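Local coordinates for TetR family transcriptional regulator (Streptomyces coelicolor, PDB 6SRN), which probably binds operator DNA as a dimeric regulator of antibiotic production and holds a small furan hormone in a pocket of its helical body, at residues I34-S39 with R118-M123; T101-V106 with A161-A166; L150-L155 with D169-A174. One frame throughout, in Å; residues are numbered along the deposited sequence.

Contact 1: residues I34-S39 with R118-M123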
ATOM      1  N   ILE A  34     -13.598  15.821 -19.668  1.00 10.42           N
ATOM      2  CA  ILE A  34     -12.807  14.738 -20.284  1.00 11.23           C
ATOM      3  C   ILE A  34     -12.056  13.978 -19.191  1.00 10.91           C
ATOM      4  O   ILE A  34     -12.025  12.757 -19.213  1.00 10.50           O
ATOM      5  CB  ILE A  34     -11.841  15.283 -21.360  1.00 12.82           C
ATOM      6  CG1 ILE A  34     -12.624  15.982 -22.481  1.00 14.72           C
ATOM      7  CG2 ILE A  34     -10.960  14.173 -21.920  1.00 14.42           C
ATOM      8  CD1 ILE A  34     -11.785  16.876 -23.379  1.00 15.31           C
ATOM      9  N   LEU A  35     -11.445  14.702 -18.266  1.00 11.12           N
ATOM     10  CA  LEU A  35     -10.704  14.085 -17.182  1.00 12.43           C
ATOM     11  C   LEU A  35     -11.611  13.225 -16.308  1.00 11.56           C
ATOM     12  O   LEU A  35     -11.186  12.172 -15.873  1.00 11.04           O
ATOM     13  CB  LEU A  35     -10.028  15.147 -16.306  1.00 14.83           C
ATOM     14  CG  LEU A  35      -8.646  15.699 -16.658  1.00 18.48           C
ATOM     15  CD1 LEU A  35      -8.149  16.576 -15.511  1.00 20.37           C
ATOM     16  CD2 LEU A  35      -7.639  14.579 -16.887  1.00 18.21           C
ATOM     17  N   GLU A  36     -12.857  13.643 -16.067  1.00 10.82           N
ATOM     18  CA  GLU A  36     -13.776  12.846 -15.266  1.00 11.77           C
ATOM     19  C   GLU A  36     -14.132  11.531 -15.962  1.00 10.25           C
ATOM     20  O   GLU A  36     -14.109  10.465 -15.340  1.00  9.31           O
ATOM     21  CB  GLU A  36     -15.018  13.665 -14.955  1.00 13.30           C
ATOM     22  CG  GLU A  36     -15.882  13.118 -13.847  1.00 16.24           C
ATOM     23  CD  GLU A  36     -15.240  13.206 -12.435  1.00 17.75           C
ATOM     24  OE1 GLU A  36     -14.390  14.114 -12.096  1.00 19.05           O
ATOM     25  OE2 GLU A  36     -15.647  12.385 -11.587  1.00 26.14           O
ATOM     26  N   ALA A  37     -14.423  11.613 -17.259  1.00  9.43           N
ATOM     27  CA  ALA A  37     -14.686  10.409 -18.043  1.00  9.41           C
ATOM     28  C   ALA A  37     -13.498   9.475 -18.098  1.00  8.92           C
ATOM     29  O   ALA A  37     -13.659   8.267 -17.926  1.00  9.12           O
ATOM     30  CB  ALA A  37     -15.131  10.777 -19.455  1.00  9.34           C
ATOM     31  N   ALA A  38     -12.315  10.043 -18.300  1.00  9.03           N
ATOM     32  CA  ALA A  38     -11.115   9.250 -18.296  1.00  8.89           C
ATOM     33  C   ALA A  38     -10.928   8.561 -16.943  1.00  8.86           C
ATOM     34  O   ALA A  38     -10.527   7.411 -16.877  1.00  9.59           O
ATOM     35  CB  ALA A  38      -9.918  10.107 -18.609  1.00  9.34           C
ATOM     36  N   SER A  39     -11.220   9.287 -15.898  1.00  8.61           N
ATOM     37  CA  SER A  39     -11.053   8.750 -14.536  1.00  8.94           C
ATOM     38  C   SER A  39     -11.967   7.580 -14.318  1.00  9.02           C
ATOM     39  O   SER A  39     -11.590   6.590 -13.706  1.00  9.34           O
ATOM     40  CB  SER A  39     -11.298   9.830 -13.510  1.00  9.10           C
ATOM     41  OG  SER A  39     -10.236  10.791 -13.557  1.00 10.36           O
ATOM     42  N   ARG A 118     -13.211   6.979  -1.392  1.00  7.21           N
ATOM     43  CA  ARG A 118     -14.448   6.215  -1.375  1.00  7.41           C
ATOM     44  C   ARG A 118     -15.391   6.542  -2.543  1.00  7.11           C
ATOM     45  O   ARG A 118     -15.951   5.612  -3.158  1.00  7.43           O
ATOM     46  CB  ARG A 118     -15.186   6.421  -0.065  1.00  7.69           C
ATOM     47  CG  ARG A 118     -16.344   5.451   0.190  1.00  8.30           C
ATOM     48  CD  ARG A 118     -17.198   5.853   1.385  1.00  8.87           C
ATOM     49  NE  ARG A 118     -17.760   7.183   1.115  1.00  8.67           N
ATOM     50  CZ  ARG A 118     -18.137   8.089   2.018  1.00  9.39           C
ATOM     51  NH1 ARG A 118     -18.113   7.842   3.311  1.00  9.68           N
ATOM     52  NH2 ARG A 118     -18.513   9.280   1.622  1.00  9.16           N
ATOM     53  N   ASP A 119     -15.458   7.811  -2.913  1.00  7.16           N
ATOM     54  CA  ASP A 119     -16.508   8.343  -3.784  1.00  7.56           C
ATOM     55  C   ASP A 119     -16.092   8.850  -5.157  1.00  8.48           C
ATOM     56  O   ASP A 119     -16.937   8.892  -6.053  1.00  8.85           O
ATOM     57  CB  ASP A 119     -17.242   9.488  -3.061  1.00  8.03           C
ATOM     58  CG  ASP A 119     -18.065   9.026  -1.854  1.00  8.25           C
ATOM     59  OD1 ASP A 119     -18.271   7.795  -1.641  1.00  8.93           O
ATOM     60  OD2 ASP A 119     -18.511   9.982  -1.174  1.00 10.02           O
ATOM     61  N   ASP A 120     -14.860   9.333  -5.299  1.00  7.77           N
ATOM     62  CA  ASP A 120     -14.523  10.225  -6.408  1.00  8.49           C
ATOM     63  C   ASP A 120     -13.694   9.479  -7.454  1.00  7.92           C
ATOM     64  O   ASP A 120     -12.606   9.020  -7.164  1.00  7.34           O
ATOM     65  CB  ASP A 120     -13.746  11.449  -5.892  1.00  9.92           C
ATOM     66  CG  ASP A 120     -13.555  12.487  -6.942  1.00 13.54           C
ATOM     67  OD1 ASP A 120     -13.414  12.136  -8.135  1.00 17.75           O
ATOM     68  OD2 ASP A 120     -13.494  13.699  -6.564  1.00 18.25           O
ATOM     69  N   PRO A 121     -14.216   9.346  -8.686  1.00  7.59           N
ATOM     70  CA  PRO A 121     -13.463   8.648  -9.682  1.00  7.78           C
ATOM     71  C   PRO A 121     -12.050   9.166  -9.926  1.00  7.30           C
ATOM     72  O   PRO A 121     -11.166   8.367 -10.295  1.00  6.77           O
ATOM     73  CB  PRO A 121     -14.296   8.814 -10.936  1.00  8.44           C
ATOM     74  CG  PRO A 121     -15.705   8.956 -10.458  1.00  8.79           C
ATOM     75  CD  PRO A 121     -15.557   9.745  -9.193  1.00  8.19           C
ATOM     76  N   VAL A 122     -11.831  10.471  -9.834  1.00  7.12           N
ATOM     77  CA  VAL A 122     -10.468  10.984 -10.088  1.00  7.21           C
ATOM     78  C   VAL A 122      -9.477  10.416  -9.052  1.00  6.92           C
ATOM     79  O   VAL A 122      -8.330  10.093  -9.384  1.00  7.07           O
ATOM     80  CB  VAL A 122     -10.439  12.519 -10.133  1.00  7.92           C
ATOM     81  CG1 VAL A 122      -9.009  13.036 -10.289  1.00  8.31           C
ATOM     82  CG2 VAL A 122     -11.319  13.004 -11.265  1.00  8.92           C
ATOM     83  N   MET A 123      -9.916  10.334  -7.790  1.00  7.37           N
ATOM     84  CA  MET A 123      -9.059   9.754  -6.763  1.00  7.31           C
ATOM     85  C   MET A 123      -8.872   8.268  -6.977  1.00  6.77           C
ATOM     86  O   MET A 123      -7.746   7.769  -6.806  1.00  7.28           O
ATOM     87  CB  MET A 123      -9.654  10.031  -5.389  1.00  8.20           C
ATOM     88  CG  MET A 123      -9.756  11.505  -5.020  1.00  9.12           C
ATOM     89  SD  MET A 123      -8.118  12.247  -4.726  1.00 10.70           S
ATOM     90  CE  MET A 123      -7.772  11.486  -3.227  1.00 10.73           C
TER
HETATM   91  O   HOH W   1     -13.262  14.806  -9.355  1.00 30.20           O
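At the joint between the DNA-binding region and the ligand-binding body of this TetR-family regulator, Glu36 and Ser39 of helix 31-49 meet Pro121 and Val122 at the start of helix 121-131. The backbones come close here, since the CA atoms of Ser39 and Val122 lie 5.0 Å apart. Ser39 packs with its CB 3.5 Å from Pro121 O, and its OG rests 3.4 Å from Val122 CG2. That hydroxyl is turned back onto its own helix, where it donates to Leu35 O at 2.9 Å, so it is already satisfied where it packs against the valine methyl. The Glu36 chain bends at chi2 (69°), which turns the carboxylate towards the second segment: OE1 reaches Val122 CG2, while OE2 lies 3.6 Å from Pro121 CD. Asp120 is the N-cap of helix 121-131, its OD1 accepting from Val122 N at 2.9 Å. Its carboxylate is only 4.1 Å from that of Glu36, measured OD1 to OE2. A water bridging Glu36 OE1 and Asp120 OD1, together with the salt bridge from Asp120 to Arg87, would be expected to temper this like-charge approach. The Val122 side chain is about 11 Å from the bound furan ligand. Such packing of the first helix on the body is the domain joint of the TetR fold.

Contact 2: residues T101-V106 with A161-A166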
ATOM      1  N   THR A 101      -6.944  23.763  14.541  1.00 11.98           N
ATOM      2  CA  THR A 101      -5.553  23.657  15.015  1.00 11.90           C
ATOM      3  C   THR A 101      -4.693  22.872  14.027  1.00 11.39           C
ATOM      4  O   THR A 101      -5.221  22.209  13.154  1.00 10.99           O
ATOM      5  CB  THR A 101      -5.452  22.937  16.381  1.00 12.38           C
ATOM      6  OG1 THR A 101      -5.832  21.551  16.270  1.00 13.95           O
ATOM      7  CG2 THR A 101      -6.277  23.661  17.465  1.00 14.11           C
ATOM      8  N   PRO A 102      -3.375  23.006  14.141  1.00 11.02           N
ATOM      9  CA  PRO A 102      -2.510  22.287  13.201  1.00 10.94           C
ATOM     10  C   PRO A 102      -2.804  20.787  13.112  1.00 10.81           C
ATOM     11  O   PRO A 102      -2.947  20.222  12.012  1.00 10.56           O
ATOM     12  CB  PRO A 102      -1.114  22.571  13.769  1.00 10.47           C
ATOM     13  CG  PRO A 102      -1.258  24.005  14.275  1.00 10.72           C
ATOM     14  CD  PRO A 102      -2.586  23.949  14.962  1.00 10.83           C
ATOM     15  N   LEU A 103      -2.946  20.105  14.237  1.00 10.61           N
ATOM     16  CA  LEU A 103      -3.157  18.670  14.196  1.00 12.32           C
ATOM     17  C   LEU A 103      -4.579  18.327  13.697  1.00 11.30           C
ATOM     18  O   LEU A 103      -4.750  17.355  12.978  1.00 10.75           O
ATOM     19  CB  LEU A 103      -2.981  18.064  15.579  1.00 14.85           C
ATOM     20  CG  LEU A 103      -1.824  17.144  15.875  1.00 17.80           C
ATOM     21  CD1 LEU A 103      -2.210  16.330  17.114  1.00 17.08           C
ATOM     22  CD2 LEU A 103      -1.408  16.317  14.701  1.00 17.55           C
ATOM     23  N   GLU A 104      -5.586  19.128  14.067  1.00 11.12           N
ATOM     24  CA  GLU A 104      -6.965  18.941  13.547  1.00 11.30           C
ATOM     25  C   GLU A 104      -7.021  19.163  12.039  1.00  9.79           C
ATOM     26  O   GLU A 104      -7.818  18.533  11.368  1.00 10.98           O
ATOM     27  CB  GLU A 104      -7.890  19.967  14.181  1.00 12.27           C
ATOM     28  CG  GLU A 104      -8.265  19.588  15.589  1.00 13.98           C
ATOM     29  CD  GLU A 104      -9.146  20.654  16.191  1.00 17.49           C
ATOM     30  OE1 GLU A 104      -9.022  21.834  15.749  1.00 20.15           O
ATOM     31  OE2 GLU A 104     -10.004  20.316  17.012  1.00 21.60           O
ATOM     32  N   THR A 105      -6.155  20.012  11.512  1.00  8.90           N
ATOM     33  CA  THR A 105      -6.087  20.262  10.065  1.00  9.35           C
ATOM     34  C   THR A 105      -5.611  18.982   9.388  1.00  8.74           C
ATOM     35  O   THR A 105      -6.198  18.561   8.361  1.00  8.75           O
ATOM     36  CB  THR A 105      -5.161  21.444   9.758  1.00  9.66           C
ATOM     37  OG1 THR A 105      -5.727  22.649  10.327  1.00 10.51           O
ATOM     38  CG2 THR A 105      -4.907  21.635   8.277  1.00 10.47           C
ATOM     39  N   VAL A 106      -4.553  18.383   9.914  1.00  8.82           N
ATOM     40  CA  VAL A 106      -4.049  17.092   9.375  1.00  9.30           C
ATOM     41  C   VAL A 106      -5.151  16.027   9.452  1.00  9.14           C
ATOM     42  O   VAL A 106      -5.424  15.309   8.473  1.00  8.44           O
ATOM     43  CB  VAL A 106      -2.826  16.614  10.141  1.00 10.00           C
ATOM     44  CG1 VAL A 106      -2.335  15.271   9.633  1.00 10.13           C
ATOM     45  CG2 VAL A 106      -1.678  17.618  10.051  1.00 10.99           C
ATOM     46  N   ALA A 161       3.906  24.630  18.404  1.00 12.43           N
ATOM     47  CA  ALA A 161       2.783  24.987  19.240  1.00 12.66           C
ATOM     48  C   ALA A 161       2.731  24.193  20.548  1.00 13.17           C
ATOM     49  O   ALA A 161       2.007  24.537  21.442  1.00 14.37           O
ATOM     50  CB  ALA A 161       1.490  24.775  18.478  1.00 12.97           C
ATOM     51  N   GLY A 162       3.452  23.087  20.646  1.00 11.33           N
ATOM     52  CA  GLY A 162       3.315  22.207  21.804  1.00 12.03           C
ATOM     53  C   GLY A 162       2.163  21.213  21.716  1.00 12.67           C
ATOM     54  O   GLY A 162       1.760  20.596  22.712  1.00 12.69           O
ATOM     55  N   GLN A 163       1.622  21.027  20.510  1.00 13.20           N
ATOM     56  CA  GLN A 163       0.503  20.121  20.323  1.00 14.74           C
ATOM     57  C   GLN A 163       0.961  18.679  20.120  1.00 15.35           C
ATOM     58  O   GLN A 163       0.226  17.704  20.352  1.00 15.11           O
ATOM     59  CB  GLN A 163      -0.283  20.639  19.102  1.00 15.83           C
ATOM     60  CG  GLN A 163      -1.585  19.937  18.868  1.00 18.03           C
ATOM     61  CD  GLN A 163      -2.467  20.637  17.845  1.00 16.75           C
ATOM     62  OE1 GLN A 163      -2.012  21.230  16.853  1.00 15.38           O
ATOM     63  NE2 GLN A 163      -3.752  20.568  18.095  1.00 18.06           N
ATOM     64  N   LEU A 164       2.190  18.547  19.643  1.00 16.97           N
ATOM     65  CA  LEU A 164       2.725  17.265  19.200  1.00 17.78           C
ATOM     66  C   LEU A 164       3.550  16.701  20.358  1.00 20.10           C
ATOM     67  O   LEU A 164       4.304  17.438  21.024  1.00 23.06           O
ATOM     68  CB  LEU A 164       3.543  17.501  17.937  1.00 17.55           C
ATOM     69  CG  LEU A 164       3.720  16.481  16.843  1.00 20.18           C
ATOM     70  CD1 LEU A 164       2.366  16.183  16.215  1.00 21.20           C
ATOM     71  CD2 LEU A 164       4.688  17.013  15.812  1.00 20.03           C
ATOM     72  N   ARG A 165       3.380  15.424  20.675  1.00 19.42           N
ATOM     73  CA  ARG A 165       4.148  14.759  21.734  1.00 18.83           C
ATOM     74  C   ARG A 165       5.667  14.983  21.589  1.00 19.26           C
ATOM     75  O   ARG A 165       6.219  14.970  20.481  1.00 17.44           O
ATOM     76  CB  ARG A 165       3.825  13.245  21.831  1.00 19.61           C
ATOM     77  CG  ARG A 165       4.713  12.404  22.751  1.00 19.49           C
ATOM     78  CD  ARG A 165       4.179  10.986  22.972  1.00 18.80           C
ATOM     79  NE  ARG A 165       4.081  10.248  21.710  1.00 18.12           N
ATOM     80  CZ  ARG A 165       4.986   9.402  21.209  1.00 17.73           C
ATOM     81  NH1 ARG A 165       6.136   9.117  21.808  1.00 17.17           N
ATOM     82  NH2 ARG A 165       4.758   8.828  20.049  1.00 16.67           N
ATOM     83  N   ALA A 166       6.314  15.181  22.738  1.00 20.91           N
ATOM     84  CA  ALA A 166       7.737  15.459  22.792  1.00 21.31           C
ATOM     85  C   ALA A 166       8.515  14.360  22.126  1.00 18.58           C
ATOM     86  O   ALA A 166       8.279  13.158  22.352  1.00 17.37           O
ATOM     87  CB  ALA A 166       8.209  15.631  24.231  1.00 21.88           C
TER
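A capping box opens helix 102-119, and Gln163, in the loop between helices 145-161 and 170-192, docks onto it through Thr101, Pro102 and Leu103. Within the box, Thr101 OG1 accepts from Glu104 N at 3.3 Å, and Glu104 OE1 accepts from Thr101 N at 3.1 Å. Gln163 uses both ends of its amide. Its NE2 donates to Thr101 OG1 at 2.9 Å in a nearly straight bond (170°), with the oxygen almost in the amide plane. Its OE1 takes the N-H of Leu103, a first-turn donor that has no earlier helical carbonyl to bond, at 3.0 Å and from above the amide plane. CG of Gln163 is anti to the backbone N (chi1 -172°) and the chain beyond it is extended, which spans the gap of 7.3 Å between the CA atoms of Leu103 and Gln163. The preceding residue, Gly162, has positive phi and ends helix 145-161 in a Schellman motif. Beyond Gln163 the loop runs on to Arg165, whose side chain forms a salt bridge with Glu206 of the second subunit. Leu103 CB covers the same amide face as its N-H, almost straight above Gln163 CD at 3.5 Å; further out, Leu103 CD2 meets Leu164 CD1 at 4.1 Å.

Contact 3: residues L150-L155 with D169-A174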
ATOM      1  N   LEU A 150       2.881  18.203   1.883  1.00 11.57           N
ATOM      2  CA  LEU A 150       1.703  18.938   2.284  1.00 12.41           C
ATOM      3  C   LEU A 150       1.459  18.886   3.784  1.00 12.31           C
ATOM      4  O   LEU A 150       1.271  19.914   4.428  1.00 13.86           O
ATOM      5  CB  LEU A 150       0.481  18.464   1.472  1.00 12.98           C
ATOM      6  CG  LEU A 150      -0.820  19.230   1.678  1.00 14.23           C
ATOM      7  CD1 LEU A 150      -0.693  20.692   1.293  1.00 14.16           C
ATOM      8  CD2 LEU A 150      -1.915  18.567   0.868  1.00 15.01           C
ATOM      9  N   LEU A 151       1.531  17.711   4.379  1.00 11.19           N
ATOM     10  CA  LEU A 151       1.204  17.524   5.808  1.00 11.82           C
ATOM     11  C   LEU A 151       2.330  17.950   6.753  1.00 12.33           C
ATOM     12  O   LEU A 151       2.132  18.276   7.910  1.00 12.20           O
ATOM     13  CB  LEU A 151       0.866  16.054   6.093  1.00 12.64           C
ATOM     14  CG  LEU A 151      -0.390  15.509   5.390  1.00 13.54           C
ATOM     15  CD1 LEU A 151      -0.683  14.102   5.875  1.00 15.29           C
ATOM     16  CD2 LEU A 151      -1.587  16.415   5.597  1.00 13.77           C
ATOM     17  N   GLU A 152       3.552  17.919   6.259  1.00 12.85           N
ATOM     18  CA  GLU A 152       4.680  18.299   7.104  1.00 14.26           C
ATOM     19  C   GLU A 152       4.535  19.715   7.698  1.00 12.93           C
ATOM     20  O   GLU A 152       4.958  19.979   8.820  1.00 12.64           O
ATOM     21  CB  GLU A 152       5.937  18.214   6.228  1.00 17.99           C
ATOM     22  CG  GLU A 152       7.185  17.808   6.916  1.00 24.20           C
ATOM     23  CD  GLU A 152       8.313  17.600   5.897  1.00 24.38           C
ATOM     24  OE1 GLU A 152       8.193  17.973   4.682  1.00 31.99           O
ATOM     25  OE2 GLU A 152       9.299  17.013   6.305  1.00 30.29           O
ATOM     26  N   VAL A 153       3.981  20.641   6.918  1.00 12.16           N
ATOM     27  CA  VAL A 153       3.835  22.029   7.319  1.00 12.47           C
ATOM     28  C   VAL A 153       2.974  22.192   8.577  1.00 11.70           C
ATOM     29  O   VAL A 153       3.473  22.719   9.606  1.00 11.02           O
ATOM     30  CB  VAL A 153       3.312  22.905   6.175  1.00 14.96           C
ATOM     31  CG1 VAL A 153       3.078  24.348   6.643  1.00 16.04           C
ATOM     32  CG2 VAL A 153       4.305  22.900   5.028  1.00 17.34           C
ATOM     33  N   PRO A 154       1.693  21.745   8.550  1.00 10.33           N
ATOM     34  CA  PRO A 154       0.954  21.783   9.822  1.00  9.54           C
ATOM     35  C   PRO A 154       1.542  20.961  10.939  1.00  9.00           C
ATOM     36  O   PRO A 154       1.395  21.316  12.090  1.00  9.82           O
ATOM     37  CB  PRO A 154      -0.456  21.290   9.439  1.00 10.34           C
ATOM     38  CG  PRO A 154      -0.264  20.585   8.169  1.00 10.59           C
ATOM     39  CD  PRO A 154       0.838  21.297   7.440  1.00 10.76           C
ATOM     40  N   LEU A 155       2.225  19.863  10.626  1.00  8.79           N
ATOM     41  CA  LEU A 155       2.850  19.097  11.654  1.00  9.00           C
ATOM     42  C   LEU A 155       4.019  19.863  12.301  1.00  9.13           C
ATOM     43  O   LEU A 155       4.232  19.726  13.507  1.00  9.38           O
ATOM     44  CB  LEU A 155       3.332  17.760  11.095  1.00  8.98           C
ATOM     45  CG  LEU A 155       2.186  16.772  10.839  1.00  9.15           C
ATOM     46  CD1 LEU A 155       2.711  15.615   9.984  1.00  9.53           C
ATOM     47  CD2 LEU A 155       1.543  16.253  12.106  1.00  9.71           C
ATOM     48  N   ASP A 169       9.180  13.742  15.546  1.00 12.55           N
ATOM     49  CA  ASP A 169       9.689  14.557  14.454  1.00 12.25           C
ATOM     50  C   ASP A 169       8.582  14.783  13.444  1.00 10.88           C
ATOM     51  O   ASP A 169       7.998  13.799  12.926  1.00 10.49           O
ATOM     52  CB  ASP A 169      10.840  13.870  13.755  1.00 14.36           C
ATOM     53  CG  ASP A 169      11.368  14.709  12.632  1.00 16.00           C
ATOM     54  OD1 ASP A 169      11.925  15.802  12.914  1.00 22.22           O
ATOM     55  OD2 ASP A 169      11.215  14.317  11.486  1.00 21.68           O
ATOM     56  N   PRO A 170       8.266  16.044  13.112  1.00  9.59           N
ATOM     57  CA  PRO A 170       7.216  16.315  12.114  1.00  9.12           C
ATOM     58  C   PRO A 170       7.397  15.619  10.755  1.00  8.86           C
ATOM     59  O   PRO A 170       6.381  15.154  10.183  1.00  8.00           O
ATOM     60  CB  PRO A 170       7.246  17.832  11.942  1.00  9.64           C
ATOM     61  CG  PRO A 170       7.818  18.303  13.190  1.00  9.94           C
ATOM     62  CD  PRO A 170       8.752  17.289  13.731  1.00  9.69           C
ATOM     63  N   ALA A 171       8.633  15.554  10.227  1.00  8.81           N
ATOM     64  CA  ALA A 171       8.860  14.944   8.915  1.00  8.37           C
ATOM     65  C   ALA A 171       8.574  13.449   9.021  1.00  7.86           C
ATOM     66  O   ALA A 171       7.951  12.843   8.138  1.00  8.04           O
ATOM     67  CB  ALA A 171      10.285  15.177   8.475  1.00  8.33           C
ATOM     68  N   ALA A 172       8.975  12.850  10.133  1.00  7.26           N
ATOM     69  CA  ALA A 172       8.716  11.443  10.347  1.00  6.86           C
ATOM     70  C   ALA A 172       7.242  11.152  10.510  1.00  6.55           C
ATOM     71  O   ALA A 172       6.756  10.167   9.979  1.00  6.60           O
ATOM     72  CB  ALA A 172       9.477  10.962  11.537  1.00  6.82           C
ATOM     73  N   ALA A 173       6.535  12.002  11.223  1.00  6.09           N
ATOM     74  CA  ALA A 173       5.095  11.876  11.395  1.00  5.95           C
ATOM     75  C   ALA A 173       4.366  12.001  10.061  1.00  5.88           C
ATOM     76  O   ALA A 173       3.418  11.254   9.817  1.00  5.94           O
ATOM     77  CB  ALA A 173       4.592  12.893  12.388  1.00  6.33           C
ATOM     78  N   ALA A 174       4.815  12.891   9.199  1.00  5.77           N
ATOM     79  CA  ALA A 174       4.186  13.088   7.914  1.00  5.54           C
ATOM     80  C   ALA A 174       4.400  11.802   7.105  1.00  5.57           C
ATOM     81  O   ALA A 174       3.478  11.304   6.488  1.00  5.82           O
ATOM     82  CB  ALA A 174       4.793  14.271   7.187  1.00  5.74           C
TER
HETATM   83  O   HOH W   2       8.380  14.513   5.697  1.00 30.36           O
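Leu155 of helix 145-161 is the main bump of this interface, and the first turn of helix 170-192, from Pro170 to Ala174, supplies the hollow that takes it. The two short segments run in opposing senses but steeply inclined, 136° between their directions, and their axes approach to 8.5 Å, a close packing that small residues on the second helix permit. Leu155 CG is anti to its carbonyl carbon (chi1 -74°). From there CD1 settles over the backbone of the opposite turn, 3.5 Å from Ala174 N and 3.7 Å from Pro170 O, with Ala173 CB bordering the site at 4.1 Å. The fit is reciprocal. Ala174 CB projects into a shallow depression walled by Leu151, Glu152 and Leu155, where it lies 4.0 Å from Glu152 N; here backbone as well as side chain forms the wall. At the other end of the interface the Pro170 ring lies against the Leu155 backbone, its CB 3.8 Å from Leu155 C.

Glu152 flanks the apolar patch, its extended chain passing beside Ala171. The 3.0 Å from Glu152 OE2 to Ala171 CB is very short, and chi1 (-147°) is well off a staggered value, so the exact place of this carboxylate is doubtful. A water donates to Ala171 O and, weakly, to Glu152 OE2.

Pro154 has no N-H to give, and the helix is kinked there, one residue before the Leu155 bump. Helix 170-192 starts with Asp169 as N-cap, its OD2 accepting from Ala172 N. Both helices line the ligand pocket, the first through Trp147 one turn earlier, the second through Phe181, Phe182 and Gln185 further on; the Leu151 side chain is about 6 Å from the ligand. This is helix-on-helix packing in the ligand-binding core of a TetR-type regulator.

Contacts 2 and 3 are neighbours, their centres 10 Å apart, and they touch: Pro102 CB lies 3.3 Å from Pro154 O, and the CD2 methyls of Leu103 and Leu155 meet. Contact 1 sits on the other side of the chain's centre, 32 Å from contact 2 and 28 Å from contact 3 between centres, yet helix 102-119 starts in contact 2 and ends in contact 1. Contact 3 is buried and chiefly apolar, whereas the other two are partly buried and more polar. Of these, contact 2 is joined by direct amide hydrogen bonds, and contact 1 by packing with a bridging water. Each has a capped helix start, but only contact 2's capping side chain bonds directly across.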